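D-galactonate dehydratase family member RspA (Pantoea ananatis, PDB 3T6C) dehydrates D-gluconate to 2-dehydro-3-deoxy-D-gluconate with low activity in vitro, using one magnesium ion per subunit. Local coordinates at residues T30-I35 with P81-K86; E135-K140 with D365-N370; L271-A276 with M296-V301. One frame throughout, in Å; residues are numbered along the deposited sequence.

Overall arrangement
The three contacts are spread over the two domains of an enolase-superfamily subunit and do not touch. Interaction 1, in the N-terminal domain, joins the outermost strand (within this chain) of the three-stranded sheet to the end of helix 68-83. Interaction 2 sets the chain after helix 133-136 against the end of helix 355-367 in the barrel domain. Interaction 3 lies at the active site: E272 and E298 hold the magnesium ion, which binds D-gluconate, and E298 approaches the ligand directly. Centres of 271-276/296-301 and 30-35/81-86 lie about 33 Å apart, yet both touch the second subunit. Interaction 2 is about 24 Å from interaction 3 between centres, about 12 Å between nearest atoms, and touches the third subunit.

Interaction 1 of 3, residues T30-I35 with P81-K86; sequences TNVKTI and PFLIGK
A classic beta bulge, with T30 and N31 both facing E50 on the neighbouring strand, is where I84 lays its side chain against strand 29-37 of the N-terminal domain's sheet. The contact is mostly side chain on backbone: CD1 of I84 reaches 3.7 Å from CA of N31 and 3.8 Å from O of T30. Bends at both I84 torsions (chi1 -57°, chi2 -56°) fold that methyl back toward the strand, although its first bond points neither toward the strand nor away. V32 supplies the side-chain half. Its CG2 meets L83 CD1 at 4.0 Å, crossing it at about a right angle, and comes to 4.2 Å from I84 CD1.

I84 is the first residue past helix 68-83 to leave helical backbone angles. A type II turn from L83 to K86 follows, closed by K86 N bonding to L83 O at 3.0 Å. K86 turns back over F82: NZ sits 3.3 Å above the ring centre and donates to F82 O. The next residue, G85, is backbone-bonded to I29, and L83 also packs on I94 of helix 91-100. Between the two segments no hydrogen bond forms, so van der Waals contact among aliphatic groups and backbone does the joining.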
loop_
_atom_site.group_PDB
_atom_site.type_symbol
_atom_site.label_atom_id
_atom_site.label_comp_id
_atom_site.label_asym_id
_atom_site.label_seq_id
_atom_site.Cartn_x
_atom_site.Cartn_y
_atom_site.Cartn_z
ATOM N N THR A 30 43.201 24.396 -18.505
ATOM C CA THR A 30 43.613 25.160 -19.669
ATOM C C THR A 30 43.109 24.707 -21.039
ATOM O O THR A 30 43.052 25.520 -21.981
ATOM C CB THR A 30 45.133 25.188 -19.729
ATOM O OG1 THR A 30 45.648 23.851 -19.813
ATOM C CG2 THR A 30 45.710 25.885 -18.488
ATOM N N ASN A 31 42.742 23.434 -21.133
ATOM C CA ASN A 31 42.298 22.882 -22.422
ATOM C C ASN A 31 41.487 21.644 -22.146
ATOM O O ASN A 31 41.814 20.943 -21.226
ATOM C CB ASN A 31 43.545 22.525 -23.287
ATOM C CG ASN A 31 43.193 22.280 -24.757
ATOM O OD1 ASN A 31 42.983 23.235 -25.517
ATOM N ND2 ASN A 31 43.157 21.015 -25.174
ATOM N N VAL A 32 40.488 21.363 -22.967
ATOM C CA VAL A 32 39.723 20.130 -22.871
ATOM C C VAL A 32 39.598 19.635 -24.275
ATOM O O VAL A 32 39.135 20.379 -25.164
ATOM C CB VAL A 32 38.299 20.355 -22.291
ATOM C CG1 VAL A 32 37.441 19.029 -22.334
ATOM C CG2 VAL A 32 38.418 20.939 -20.879
ATOM N N LYS A 33 39.972 18.383 -24.505
ATOM C CA LYS A 33 39.741 17.838 -25.847
ATOM C C LYS A 33 39.195 16.423 -25.895
ATOM O O LYS A 33 39.290 15.668 -24.945
ATOM C CB LYS A 33 40.983 17.912 -26.676
ATOM C CG LYS A 33 42.002 16.926 -26.290
ATOM C CD LYS A 33 43.079 16.989 -27.357
ATOM C CE LYS A 33 44.328 16.401 -26.866
ATOM N NZ LYS A 33 45.524 16.943 -27.612
ATOM N N THR A 34 38.614 16.070 -27.031
ATOM C CA THR A 34 38.047 14.740 -27.216
ATOM C C THR A 34 38.895 13.997 -28.246
ATOM O O THR A 34 39.225 14.552 -29.297
ATOM C CB THR A 34 36.637 14.807 -27.786
ATOM O OG1 THR A 34 35.786 15.627 -26.969
ATOM C CG2 THR A 34 36.055 13.420 -27.890
ATOM N N ILE A 35 39.226 12.737 -27.944
ATOM C CA ILE A 35 39.979 11.883 -28.817
ATOM C C ILE A 35 39.071 10.706 -29.192
ATOM O O ILE A 35 38.497 10.023 -28.297
ATOM C CB ILE A 35 41.235 11.364 -28.114
ATOM C CG1 ILE A 35 42.208 12.539 -27.847
ATOM C CG2 ILE A 35 41.946 10.341 -28.982
ATOM C CD1 ILE A 35 43.182 12.276 -26.688
ATOM N N PRO A 81 34.365 24.524 -23.480
ATOM C CA PRO A 81 34.441 25.956 -23.176
ATOM C C PRO A 81 33.925 26.298 -21.775
ATOM O O PRO A 81 34.396 27.259 -21.127
ATOM C CB PRO A 81 33.589 26.630 -24.285
ATOM C CG PRO A 81 32.787 25.499 -24.920
ATOM C CD PRO A 81 33.623 24.254 -24.730
ATOM N N PHE A 82 32.943 25.524 -21.298
ATOM C CA PHE A 82 32.379 25.717 -19.941
ATOM C C PHE A 82 33.458 25.567 -18.878
ATOM O O PHE A 82 33.370 26.183 -17.796
ATOM C CB PHE A 82 31.302 24.641 -19.765
ATOM C CG PHE A 82 30.646 24.603 -18.401
ATOM C CD1 PHE A 82 30.997 23.637 -17.466
ATOM C CD2 PHE A 82 29.596 25.452 -18.108
ATOM C CE1 PHE A 82 30.368 23.552 -16.212
ATOM C CE2 PHE A 82 28.945 25.394 -16.865
ATOM C CZ PHE A 82 29.309 24.437 -15.909
ATOM N N LEU A 83 34.439 24.700 -19.118
ATOM C CA LEU A 83 35.449 24.397 -18.081
ATOM C C LEU A 83 36.693 25.265 -18.040
ATOM O O LEU A 83 37.369 25.366 -16.999
ATOM C CB LEU A 83 35.937 22.947 -18.219
ATOM C CG LEU A 83 34.839 21.917 -17.962
ATOM C CD1 LEU A 83 35.264 20.568 -18.451
ATOM C CD2 LEU A 83 34.535 21.887 -16.453
ATOM N N ILE A 84 36.980 25.961 -19.136
ATOM C CA ILE A 84 38.259 26.612 -19.221
ATOM C C ILE A 84 38.352 27.700 -18.141
ATOM O O ILE A 84 37.404 28.496 -17.955
ATOM C CB ILE A 84 38.492 27.220 -20.628
ATOM C CG1 ILE A 84 38.387 26.148 -21.717
ATOM C CG2 ILE A 84 39.871 27.916 -20.626
ATOM C CD1 ILE A 84 39.330 24.978 -21.499
ATOM N N GLY A 85 39.486 27.703 -17.421
ATOM C CA GLY A 85 39.778 28.634 -16.353
ATOM C C GLY A 85 39.295 28.204 -14.998
ATOM O O GLY A 85 39.610 28.876 -14.013
ATOM N N LYS A 86 38.508 27.133 -14.915
ATOM C CA LYS A 86 38.017 26.629 -13.615
ATOM C C LYS A 86 38.984 25.771 -12.846
ATOM O O LYS A 86 39.827 25.103 -13.443
ATOM C CB LYS A 86 36.701 25.861 -13.822
ATOM C CG LYS A 86 35.582 26.839 -14.212
ATOM C CD LYS A 86 34.278 26.111 -14.474
ATOM C CE LYS A 86 33.207 27.154 -14.830
ATOM N NZ LYS A 86 31.948 26.484 -15.286
#

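Interaction 2 of 3, residues E135-K140 with D365-N370; sequences ELLGGK and DLSSPN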
loop_
_atom_site.group_PDB
_atom_site.type_symbol
_atom_site.label_atom_id
_atom_site.label_comp_id
_atom_site.label_asym_id
_atom_site.label_seq_id
_atom_site.Cartn_x
_atom_site.Cartn_y
_atom_site.Cartn_z
ATOM N N GLU A 135 42.197 4.897 -3.718
ATOM C CA GLU A 135 42.594 5.309 -2.376
ATOM C C GLU A 135 41.795 6.484 -1.869
ATOM O O GLU A 135 41.636 6.646 -0.661
ATOM C CB GLU A 135 44.079 5.665 -2.289
ATOM C CG GLU A 135 44.954 4.480 -2.553
ATOM C CD GLU A 135 45.016 3.443 -1.457
ATOM O OE1 GLU A 135 44.214 3.478 -0.503
ATOM O OE2 GLU A 135 45.931 2.577 -1.512
ATOM N N LEU A 136 41.308 7.341 -2.781
ATOM C CA LEU A 136 40.455 8.471 -2.349
ATOM C C LEU A 136 39.035 8.056 -1.974
ATOM O O LEU A 136 38.353 8.747 -1.228
ATOM C CB LEU A 136 40.356 9.468 -3.487
ATOM C CG LEU A 136 41.692 9.888 -4.072
ATOM C CD1 LEU A 136 41.417 10.857 -5.254
ATOM C CD2 LEU A 136 42.577 10.541 -3.022
ATOM N N LEU A 137 38.580 6.939 -2.532
ATOM C CA LEU A 137 37.210 6.434 -2.429
ATOM C C LEU A 137 36.965 5.466 -1.267
ATOM O O LEU A 137 35.908 4.858 -1.207
ATOM C CB LEU A 137 36.720 5.793 -3.733
ATOM C CG LEU A 137 36.726 6.725 -4.940
ATOM C CD1 LEU A 137 36.291 5.929 -6.120
ATOM C CD2 LEU A 137 35.816 7.916 -4.739
ATOM N N GLY A 138 37.930 5.341 -0.370
ATOM C CA GLY A 138 37.872 4.416 0.747
ATOM C C GLY A 138 38.968 3.383 0.824
ATOM O O GLY A 138 39.091 2.753 1.851
ATOM N N GLY A 139 39.835 3.286 -0.180
ATOM C CA GLY A 139 40.913 2.310 -0.119
ATOM C C GLY A 139 40.448 0.914 -0.540
ATOM O O GLY A 139 39.255 0.682 -0.826
ATOM N N LYS A 140 41.381 -0.035 -0.559
ATOM C CA LYS A 140 41.045 -1.382 -1.025
ATOM C C LYS A 140 40.245 -2.171 -0.024
ATOM O O LYS A 140 40.590 -2.224 1.181
ATOM C CB LYS A 140 42.305 -2.196 -1.376
ATOM C CG LYS A 140 43.053 -1.631 -2.578
ATOM C CD LYS A 140 44.281 -2.485 -2.860
ATOM C CE LYS A 140 44.774 -2.215 -4.294
ATOM N NZ LYS A 140 46.161 -2.814 -4.540
ATOM N N ASP A 365 35.244 -0.750 -8.012
ATOM C CA ASP A 365 35.177 -2.119 -7.521
ATOM C C ASP A 365 36.075 -2.369 -6.327
ATOM O O ASP A 365 35.651 -3.026 -5.374
ATOM C CB ASP A 365 35.627 -3.102 -8.607
ATOM C CG ASP A 365 34.681 -3.197 -9.789
ATOM O OD1 ASP A 365 33.479 -2.864 -9.703
ATOM O OD2 ASP A 365 35.189 -3.678 -10.852
ATOM N N LEU A 366 37.325 -1.880 -6.370
ATOM C CA LEU A 366 38.230 -2.077 -5.234
ATOM C C LEU A 366 37.749 -1.419 -3.942
ATOM O O LEU A 366 38.035 -1.973 -2.846
ATOM C CB LEU A 366 39.629 -1.569 -5.579
ATOM C CG LEU A 366 40.372 -2.465 -6.546
ATOM C CD1 LEU A 366 41.652 -1.743 -6.966
ATOM C CD2 LEU A 366 40.767 -3.771 -5.830
ATOM N N SER A 367 37.073 -0.264 -4.062
ATOM C CA SER A 367 36.727 0.539 -2.890
ATOM C C SER A 367 35.305 0.324 -2.380
ATOM O O SER A 367 34.902 0.936 -1.368
ATOM C CB SER A 367 37.013 2.028 -3.166
ATOM O OG SER A 367 36.283 2.450 -4.310
ATOM N N SER A 368 34.522 -0.524 -3.070
ATOM C CA SER A 368 33.123 -0.748 -2.660
ATOM C C SER A 368 32.933 -1.989 -1.809
ATOM O O SER A 368 33.232 -3.090 -2.248
ATOM C CB SER A 368 32.255 -0.956 -3.931
ATOM O OG SER A 368 32.104 0.244 -4.636
ATOM N N PRO A 369 32.341 -1.833 -0.610
ATOM C CA PRO A 369 32.121 -3.057 0.170
ATOM C C PRO A 369 31.188 -4.052 -0.564
ATOM O O PRO A 369 31.337 -5.271 -0.440
ATOM C CB PRO A 369 31.425 -2.574 1.450
ATOM C CG PRO A 369 31.546 -1.125 1.454
ATOM C CD PRO A 369 31.916 -0.606 0.086
ATOM N N ASN A 370 30.248 -3.487 -1.318
ATOM C CA ASN A 370 29.225 -4.219 -2.034
ATOM C C ASN A 370 29.606 -4.620 -3.454
ATOM O O ASN A 370 28.709 -4.737 -4.293
ATOM C CB ASN A 370 27.880 -3.507 -2.014
ATOM C CG ASN A 370 27.947 -2.166 -2.652
ATOM O OD1 ASN A 370 28.920 -1.430 -2.504
ATOM N ND2 ASN A 370 26.874 -1.795 -3.337
#
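The backbones come closest where K140 and S367 bring their CA atoms to 5.1 Å, as the chain leaving helix 133-136 passes the C-terminal end of helix 355-367. This is probably a seam between the two domains of the enolase fold, the N-terminal capping domain and the modified TIM barrel. Two glycines, G138 and G139, carry the chain through positive phi (121° and 82°), and the close approach is largely backbone: S367 CA points its hydrogen at G139 O (3.3 Å), while K140 CA does likewise to L366 O (3.6 Å).

Among the side chains, S367 meets L137 and K140 meets L366. The aliphatic part of K140 runs extended alongside L366, both pointing the same way, with CE 4.1 Å from CD1 of L366. L366 also packs on I145 of strand 145-151, and K140 on R90 of the third subunit. L137, buried, lies against W122 of helix 108-129, and its carbonyl O takes a hydrogen bond from K332. With chi1 57°, S367 holds OG between its own backbone N and carbonyl carbon, where its single proton is shared by, or alternates between, the carbonyls of H363 and L364 one helical turn back. The hydroxyl's donor is thus used within its own helix, and toward L137 it makes plain contact: S367 OG rests 3.4 Å from L137 CB.

Interaction 3 of 3, residues L271-A276 with M296-V301; sequences LEDPVA and MGELFV. With MG (magnesium ion), chain C; GCO (D-gluconic acid), chain D.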
loop_
_atom_site.group_PDB
_atom_site.type_symbol
_atom_site.label_atom_id
_atom_site.label_comp_id
_atom_site.label_asym_id
_atom_site.label_seq_id
_atom_site.Cartn_x
_atom_site.Cartn_y
_atom_site.Cartn_z
ATOM N N LEU A 271 20.531 -13.533 -13.667
ATOM C CA LEU A 271 19.843 -13.372 -14.975
ATOM C C LEU A 271 19.779 -11.873 -15.227
ATOM O O LEU A 271 19.226 -11.116 -14.379
ATOM C CB LEU A 271 18.437 -13.966 -14.906
ATOM C CG LEU A 271 17.577 -13.729 -16.145
ATOM C CD1 LEU A 271 18.231 -14.439 -17.384
ATOM C CD2 LEU A 271 16.168 -14.241 -15.867
ATOM N N GLU A 272 20.334 -11.451 -16.358
ATOM C CA GLU A 272 20.522 -10.015 -16.611
ATOM C C GLU A 272 19.461 -9.480 -17.605
ATOM O O GLU A 272 19.039 -10.170 -18.574
ATOM C CB GLU A 272 21.935 -9.789 -17.157
ATOM C CG GLU A 272 22.291 -8.369 -17.590
ATOM C CD GLU A 272 23.615 -8.375 -18.307
ATOM O OE1 GLU A 272 24.385 -9.374 -18.146
ATOM O OE2 GLU A 272 23.927 -7.348 -18.960
ATOM N N ASP A 273 19.005 -8.270 -17.351
ATOM C CA ASP A 273 18.084 -7.502 -18.205
ATOM C C ASP A 273 16.869 -8.312 -18.652
ATOM O O ASP A 273 16.552 -8.408 -19.844
ATOM C CB ASP A 273 18.817 -6.888 -19.407
ATOM C CG ASP A 273 19.782 -5.734 -18.994
ATOM O OD1 ASP A 273 19.940 -5.466 -17.785
ATOM O OD2 ASP A 273 20.406 -5.087 -19.895
ATOM N N PRO A 274 16.156 -8.878 -17.679
ATOM C CA PRO A 274 14.931 -9.594 -18.072
ATOM C C PRO A 274 13.874 -8.625 -18.655
ATOM O O PRO A 274 12.969 -9.107 -19.379
ATOM C CB PRO A 274 14.432 -10.143 -16.717
ATOM C CG PRO A 274 14.967 -9.111 -15.672
ATOM C CD PRO A 274 16.398 -8.942 -16.223
ATOM N N VAL A 275 13.971 -7.317 -18.361
ATOM C CA VAL A 275 13.044 -6.330 -18.928
ATOM C C VAL A 275 13.845 -5.130 -19.469
ATOM O O VAL A 275 14.972 -4.845 -19.033
ATOM C CB VAL A 275 11.951 -5.814 -17.953
ATOM C CG1 VAL A 275 11.101 -6.993 -17.424
ATOM C CG2 VAL A 275 12.574 -5.048 -16.792
ATOM N N ALA A 276 13.220 -4.427 -20.404
ATOM C CA ALA A 276 13.698 -3.138 -20.895
ATOM C C ALA A 276 13.536 -2.094 -19.778
ATOM O O ALA A 276 12.684 -2.250 -18.904
ATOM C CB ALA A 276 12.779 -2.752 -22.050
ATOM N N MET A 296 20.223 -5.623 -13.546
ATOM C CA MET A 296 19.634 -4.688 -14.501
ATOM C C MET A 296 20.492 -3.482 -14.597
ATOM O O MET A 296 21.059 -3.028 -13.589
ATOM C CB MET A 296 18.257 -4.161 -13.984
ATOM C CG MET A 296 17.061 -5.125 -14.089
ATOM S SD MET A 296 16.393 -5.250 -15.764
ATOM C CE MET A 296 15.914 -3.552 -16.091
ATOM N N GLY A 297 20.414 -2.860 -15.775
ATOM C CA GLY A 297 20.754 -1.450 -15.870
ATOM C C GLY A 297 21.851 -0.922 -16.752
ATOM O O GLY A 297 22.139 0.271 -16.655
ATOM N N GLU A 298 22.448 -1.734 -17.608
ATOM C CA GLU A 298 23.457 -1.173 -18.533
ATOM C C GLU A 298 22.864 -0.048 -19.373
ATOM O O GLU A 298 23.614 0.852 -19.806
ATOM C CB GLU A 298 24.073 -2.262 -19.459
ATOM C CG GLU A 298 23.064 -2.778 -20.473
ATOM C CD GLU A 298 23.541 -4.031 -21.200
ATOM O OE1 GLU A 298 24.037 -4.961 -20.548
ATOM O OE2 GLU A 298 23.436 -4.108 -22.431
ATOM N N LEU A 299 21.552 -0.083 -19.625
ATOM C CA LEU A 299 20.890 0.968 -20.414
ATOM C C LEU A 299 20.511 2.223 -19.611
ATOM O O LEU A 299 20.066 3.206 -20.200
ATOM C CB LEU A 299 19.598 0.412 -21.062
ATOM C CG LEU A 299 19.848 -0.364 -22.350
ATOM C CD1 LEU A 299 18.601 -1.181 -22.729
ATOM C CD2 LEU A 299 20.158 0.657 -23.501
ATOM N N PHE A 300 20.620 2.187 -18.277
ATOM C CA PHE A 300 20.025 3.276 -17.490
ATOM C C PHE A 300 20.770 4.608 -17.619
ATOM O O PHE A 300 22.005 4.653 -17.772
ATOM C CB PHE A 300 20.025 2.915 -16.007
ATOM C CG PHE A 300 19.092 1.793 -15.637
ATOM C CD1 PHE A 300 18.082 1.327 -16.477
ATOM C CD2 PHE A 300 19.230 1.197 -14.387
ATOM C CE1 PHE A 300 17.202 0.301 -16.059
ATOM C CE2 PHE A 300 18.360 0.211 -13.949
ATOM C CZ PHE A 300 17.366 -0.278 -14.773
ATOM N N VAL A 301 19.980 5.641 -17.829
ATOM C CA VAL A 301 20.435 7.042 -17.896
ATOM C C VAL A 301 19.822 7.979 -16.864
ATOM O O VAL A 301 20.073 9.229 -16.921
ATOM C CB VAL A 301 20.254 7.568 -19.337
ATOM C CG1 VAL A 301 21.159 6.837 -20.329
ATOM C CG2 VAL A 301 18.791 7.406 -19.790
HETATM MG MG MG C . 23.980 -7.073 -20.992
HETATM C C1 GCO D . 26.693 -6.722 -22.017
HETATM C C2 GCO D . 25.875 -5.896 -22.937
HETATM C C3 GCO D . 26.545 -5.555 -24.254
HETATM C C4 GCO D . 25.760 -4.493 -24.997
HETATM C C5 GCO D . 26.708 -3.564 -25.715
HETATM C C6 GCO D . 26.006 -2.449 -26.470
HETATM O O1A GCO D . 27.958 -6.729 -22.065
HETATM O O1B GCO D . 26.097 -7.319 -21.062
HETATM O O2 GCO D . 24.570 -6.411 -22.976
HETATM O O3 GCO D . 26.628 -6.737 -24.961
HETATM O O4 GCO D . 24.911 -5.150 -25.920
HETATM O O5 GCO D . 27.565 -3.012 -24.786
HETATM O O6 GCO D . 26.876 -1.544 -27.121
HETATM O O HOH W 1 19.634 -2.459 -18.764
HETATM O O HOH W 2 22.583 -4.737 -17.810
HETATM O O HOH W 3 21.935 -6.778 -21.348
#
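E272 leaves its strand with CG anti to the backbone N (chi1 175°) and E298 with CG swung between its N and carbonyl carbon (chi1 69°); both chains then run extended and meet at the magnesium ion. E272 OE2 binds the metal at 2.0 Å and E298 OE1 at 2.2 Å. With the two carboxylate planes 62° apart, E272 OE2 and E298 OE1 come to 2.9 Å as adjacent ligands of the same cation, whose charge offsets their repulsion. D246, water 3 and O1B and O2 of D-gluconate complete six ligands. R319 also bonds E272 OE2, while E298 OE2 stands 2.6 Å from gluconate O2 and is hydrogen-bonded to Y103 of the second subunit.

D273 belongs to the second shell. Its OD2 accepts a 2.7 Å hydrogen bond from metal-bound water 3, consistent with D273 helping to orient that water, and its OD1 takes a weak one from G297 N at 3.3 Å. M296 is bent at chi2 and chi3 so that SD lies against P274 CD and CE sits 3.3 Å from V275 O.

The two segments leave the C-terminal ends of adjacent parallel barrel strands, 270-272 and 294-296; helix 283-289 covers P274, V275 and M296 through L283, and helix 303-311 packs on F300.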